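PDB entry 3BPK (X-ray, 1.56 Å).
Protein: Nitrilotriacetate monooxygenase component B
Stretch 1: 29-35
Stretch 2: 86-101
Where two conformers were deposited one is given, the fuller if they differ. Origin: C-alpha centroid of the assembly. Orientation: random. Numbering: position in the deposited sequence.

Stretch 1, residues 29-35: PVAFVTS
Stretch 2 86-101: VHISDESYVAAINETA

Residues 31-35 and 86-88 form neighbouring antiparallel β-strands, their N-to-C directions 149° apart and their axes approaching to 4.6 Å. Backbone angles are extended throughout, from -84/126 at Ala 31 to -158/163 at Ser 35 on the first strand and from -109/122 at Val 86 to -75/133 at Ile 88 on the second. The register pairs Ala 31 with Ile 88 (CA to CA 5.7 Å), Phe 32 with His 87 (CA to CA 4.9 Å) and Val 33 with Val 86 (CA to CA 4.7 Å). Only the central pair is hydrogen-bonded: Phe 32 N donates to His 87 O at 3.0 Å, almost straight at 175°, and His 87 N donates to Phe 32 O at 2.8 Å.

Toward Val 30 (-117/117) the backbones lie farther apart, Val 30 CA being 5.8 Å from Ser 89 CA. Ser 89 N reaches Val 30 O at 3.5 Å, a weak hydrogen bond with an angle of 135°. A water beside this contact bridges the two atoms, donating to Val 30 O at 2.7 Å and accepting from Ser 89 N at 2.9 Å.

After Ser 89 (-88/134) the chain turns through Asp 90 (-143/169), Glu 91 (-59/-25) and Ser 92 (-72/-19), and Tyr 93 N bonds Asp 90 O at 3.2 Å. Tyr 93, at -142/14, holds the N-cap position of the helix that begins at Val 94, with torsions near -60/-40; its first turns include Ile 97 N to Tyr 93 O at 3.0 Å and Asn 98 N to Val 94 O at 2.8 Å.

Side chains alternate across the sheet. Ala 31, Val 33, Val 86 and Ile 88 share one face, where Ala 31 CB meets Val 86 CG1 at 3.9 Å and Val 33 CG2 meets Val 86 CG2 at 4.4 Å. Both valines are t, and such β-branched apolar residues suit a buried strand.

Phe 32 and His 87 occupy the other face. Phe 32 (chi1 t, chi2 62°) is the centre of the contact: its large apolar ring, buried, offers a face to Ile 97 and an edge to Thr 100. Ile 97 (m, t) lays CG1 over that face, and its CG2 lies 3.9 Å from Phe 32 CD1. Thr 100 (p) places OG1 3.4 Å from Phe 32 CE1; that hydroxyl donates to Ile 97 O at 2.7 Å, so its proton is used on a carbonyl of the same stretch. Tyr 93 (p, chi2 118°) brings CE1 to 4.1 Å from Phe 32 CD2, while its OH donates to Ile 88 O at 2.7 Å, tying the helix start back to the strand.

His 87 (chi1 m, chi2 78°) curls back so that ND1 also donates to Phe 32 O at 2.8 Å. That carbonyl therefore accepts from both backbone and imidazole. The two rings are oblique, centroids 5.6 Å apart and planes at 51°. Thr 34 (p) places OG1 3.4 Å from His 87 CE1, at the imidazole edge.

Val 30 is t. Ser 89 (m) donates OG to Val 30 O at 2.8 Å; a short polar side chain suits a place where a backbone carbonyl lies so near. Asp 90 (chi1 p) receives Ser 92 N at 2.7 Å and Ser 92 OG at 2.5 Å on its OD1.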

# COMPACT_ATOMS: atom_id res chain seq x y z
N PRO B 29 -1.95 4.93 3.29
CA PRO B 29 -2.13 4.72 4.73
C PRO B 29 -0.76 4.65 5.39
O PRO B 29 0.21 4.22 4.76
CB PRO B 29 -2.85 3.37 4.80
CG PRO B 29 -2.44 2.65 3.56
CD PRO B 29 -2.28 3.73 2.48
N VAL B 30 -0.70 5.01 6.67
CA VAL B 30 0.61 5.13 7.34
C VAL B 30 0.72 4.12 8.48
O VAL B 30 -0.08 4.18 9.45
CB VAL B 30 0.82 6.60 7.89
CG1 VAL B 30 2.16 6.77 8.60
CG2 VAL B 30 0.74 7.62 6.73
N ALA B 31 1.67 3.19 8.34
CA ALA B 31 1.93 2.21 9.40
C ALA B 31 2.87 2.83 10.42
O ALA B 31 3.97 3.28 10.07
CB ALA B 31 2.57 0.94 8.82
N PHE B 32 2.48 2.83 11.71
CA PHE B 32 3.42 3.26 12.74
C PHE B 32 3.95 1.96 13.34
O PHE B 32 3.17 1.18 13.92
CB PHE B 32 2.74 4.11 13.80
CG PHE B 32 3.66 4.52 14.87
CD1 PHE B 32 4.76 5.32 14.57
CD2 PHE B 32 3.44 4.11 16.21
CE1 PHE B 32 5.66 5.69 15.57
CE2 PHE B 32 4.33 4.48 17.20
CZ PHE B 32 5.43 5.28 16.89
N VAL B 33 5.24 1.71 13.13
CA VAL B 33 5.79 0.36 13.40
C VAL B 33 6.79 0.40 14.55
O VAL B 33 7.75 1.19 14.51
CB VAL B 33 6.54 -0.18 12.16
CG1 VAL B 33 7.13 -1.59 12.43
CG2 VAL B 33 5.58 -0.28 10.95
N THR B 34 6.56 -0.46 15.56
CA THR B 34 7.52 -0.59 16.67
C THR B 34 8.27 -1.91 16.53
O THR B 34 7.75 -2.92 16.01
CB THR B 34 6.88 -0.51 18.07
OG1 THR B 34 5.82 -1.47 18.20
CG2 THR B 34 6.34 0.88 18.31
N SER B 35 9.52 -1.89 16.99
CA SER B 35 10.42 -3.02 16.86
C SER B 35 11.46 -2.83 17.96
O SER B 35 11.60 -1.73 18.53
CB SER B 35 11.08 -3.02 15.45
OG SER B 35 11.89 -1.86 15.25
N VAL B 86 2.41 -3.34 14.18
CA VAL B 86 1.96 -2.34 13.21
C VAL B 86 0.74 -1.63 13.79
O VAL B 86 -0.26 -2.30 14.11
CB VAL B 86 1.59 -2.99 11.86
CG1 VAL B 86 1.00 -1.90 10.92
CG2 VAL B 86 2.83 -3.64 11.24
N HIS B 87 0.82 -0.31 13.93
CA HIS B 87 -0.28 0.47 14.47
C HIS B 87 -0.90 1.28 13.35
O HIS B 87 -0.19 1.81 12.47
CB HIS B 87 0.22 1.47 15.53
CG HIS B 87 0.99 0.83 16.64
ND1 HIS B 87 2.32 0.46 16.49
CD2 HIS B 87 0.66 0.55 17.93
CE1 HIS B 87 2.76 -0.05 17.64
NE2 HIS B 87 1.77 -0.02 18.52
N ILE B 88 -2.22 1.39 13.39
CA ILE B 88 -2.91 2.33 12.48
C ILE B 88 -2.68 3.76 13.01
O ILE B 88 -2.80 4.04 14.22
CB ILE B 88 -4.43 2.04 12.46
CG1 ILE B 88 -4.68 0.61 11.94
CG2 ILE B 88 -5.18 3.09 11.62
CD1 ILE B 88 -4.03 0.31 10.60
N SER B 89 -2.30 4.65 12.10
CA SER B 89 -2.07 6.06 12.43
C SER B 89 -3.36 6.84 12.31
O SER B 89 -4.08 6.74 11.31
CB SER B 89 -1.01 6.68 11.48
OG SER B 89 0.20 5.97 11.56
N ASP B 90 -3.62 7.66 13.31
CA ASP B 90 -4.86 8.42 13.33
C ASP B 90 -4.69 9.83 13.91
O ASP B 90 -3.61 10.16 14.46
CB ASP B 90 -6.00 7.62 14.00
CG ASP B 90 -5.85 7.51 15.50
OD1 ASP B 90 -5.49 8.52 16.16
OD2 ASP B 90 -6.11 6.40 16.02
N GLU B 91 -5.72 10.66 13.74
CA GLU B 91 -5.61 12.07 14.15
C GLU B 91 -5.29 12.24 15.64
O GLU B 91 -4.67 13.25 16.03
CB GLU B 91 -6.89 12.82 13.81
CG GLU B 91 -7.15 12.95 12.31
CD GLU B 91 -8.39 13.79 11.97
OE1 GLU B 91 -8.72 14.72 12.75
OE2 GLU B 91 -9.03 13.50 10.94
N SER B 92 -5.65 11.24 16.47
CA SER B 92 -5.48 11.41 17.94
C SER B 92 -4.02 11.37 18.38
O SER B 92 -3.70 11.80 19.47
CB SER B 92 -6.27 10.36 18.73
OG SER B 92 -5.73 9.05 18.61
N TYR B 93 -3.13 10.82 17.55
CA TYR B 93 -1.72 10.76 17.97
C TYR B 93 -0.73 11.02 16.83
O TYR B 93 0.46 10.78 16.99
CB TYR B 93 -1.39 9.47 18.77
CG TYR B 93 -1.26 8.17 18.01
CD1 TYR B 93 -0.03 7.48 18.01
CD2 TYR B 93 -2.34 7.62 17.32
CE1 TYR B 93 0.12 6.29 17.33
CE2 TYR B 93 -2.19 6.40 16.60
CZ TYR B 93 -0.95 5.75 16.63
OH TYR B 93 -0.75 4.57 15.95
N VAL B 94 -1.22 11.55 15.69
CA VAL B 94 -0.33 11.85 14.58
C VAL B 94 0.75 12.88 14.94
O VAL B 94 1.86 12.83 14.42
CB VAL B 94 -1.12 12.26 13.29
CG1 VAL B 94 -1.92 13.58 13.54
CG2 VAL B 94 -0.17 12.35 12.09
N ALA B 95 0.44 13.79 15.88
CA ALA B 95 1.49 14.70 16.34
C ALA B 95 2.71 13.94 16.90
O ALA B 95 3.86 14.27 16.55
CB ALA B 95 0.94 15.74 17.36
N ALA B 96 2.46 12.93 17.74
CA ALA B 96 3.52 12.13 18.33
C ALA B 96 4.16 11.25 17.26
O ALA B 96 5.37 11.09 17.25
CB ALA B 96 2.98 11.28 19.48
N ILE B 97 3.35 10.68 16.37
CA ILE B 97 3.92 9.87 15.26
C ILE B 97 4.93 10.74 14.49
O ILE B 97 6.02 10.31 14.15
CB ILE B 97 2.84 9.31 14.30
CG1 ILE B 97 1.95 8.31 15.03
CG2 ILE B 97 3.49 8.71 13.09
CD1 ILE B 97 0.67 7.96 14.27
N ASN B 98 4.55 11.98 14.19
CA ASN B 98 5.46 12.85 13.43
C ASN B 98 6.79 13.08 14.14
O ASN B 98 7.85 13.15 13.51
CB ASN B 98 4.79 14.18 13.11
CG ASN B 98 5.62 15.03 12.16
OD1 ASN B 98 6.04 16.15 12.50
ND2 ASN B 98 5.89 14.50 10.96
N GLU B 99 6.71 13.21 15.47
CA GLU B 99 7.92 13.38 16.28
C GLU B 99 8.88 12.22 16.13
O GLU B 99 10.11 12.40 16.21
CB GLU B 99 7.55 13.53 17.75
CG GLU B 99 6.98 14.85 18.06
CD GLU B 99 7.08 15.18 19.52
OE1 GLU B 99 8.04 14.71 20.18
OE2 GLU B 99 6.21 15.92 20.01
N THR B 100 8.35 11.02 15.90
CA THR B 100 9.23 9.87 15.76
C THR B 100 10.00 9.80 14.45
O THR B 100 10.90 8.97 14.29
CB THR B 100 8.50 8.52 15.92
OG1 THR B 100 7.69 8.25 14.75
CG2 THR B 100 7.68 8.50 17.20
N ALA B 101 9.56 10.57 13.45
CA ALA B 101 10.04 10.38 12.07
C ALA B 101 11.46 10.91 11.90
O ALA B 101 12.19 10.51 10.99
CB ALA B 101 9.10 11.03 11.08
O HOH W 1 -2.69 3.52 9.42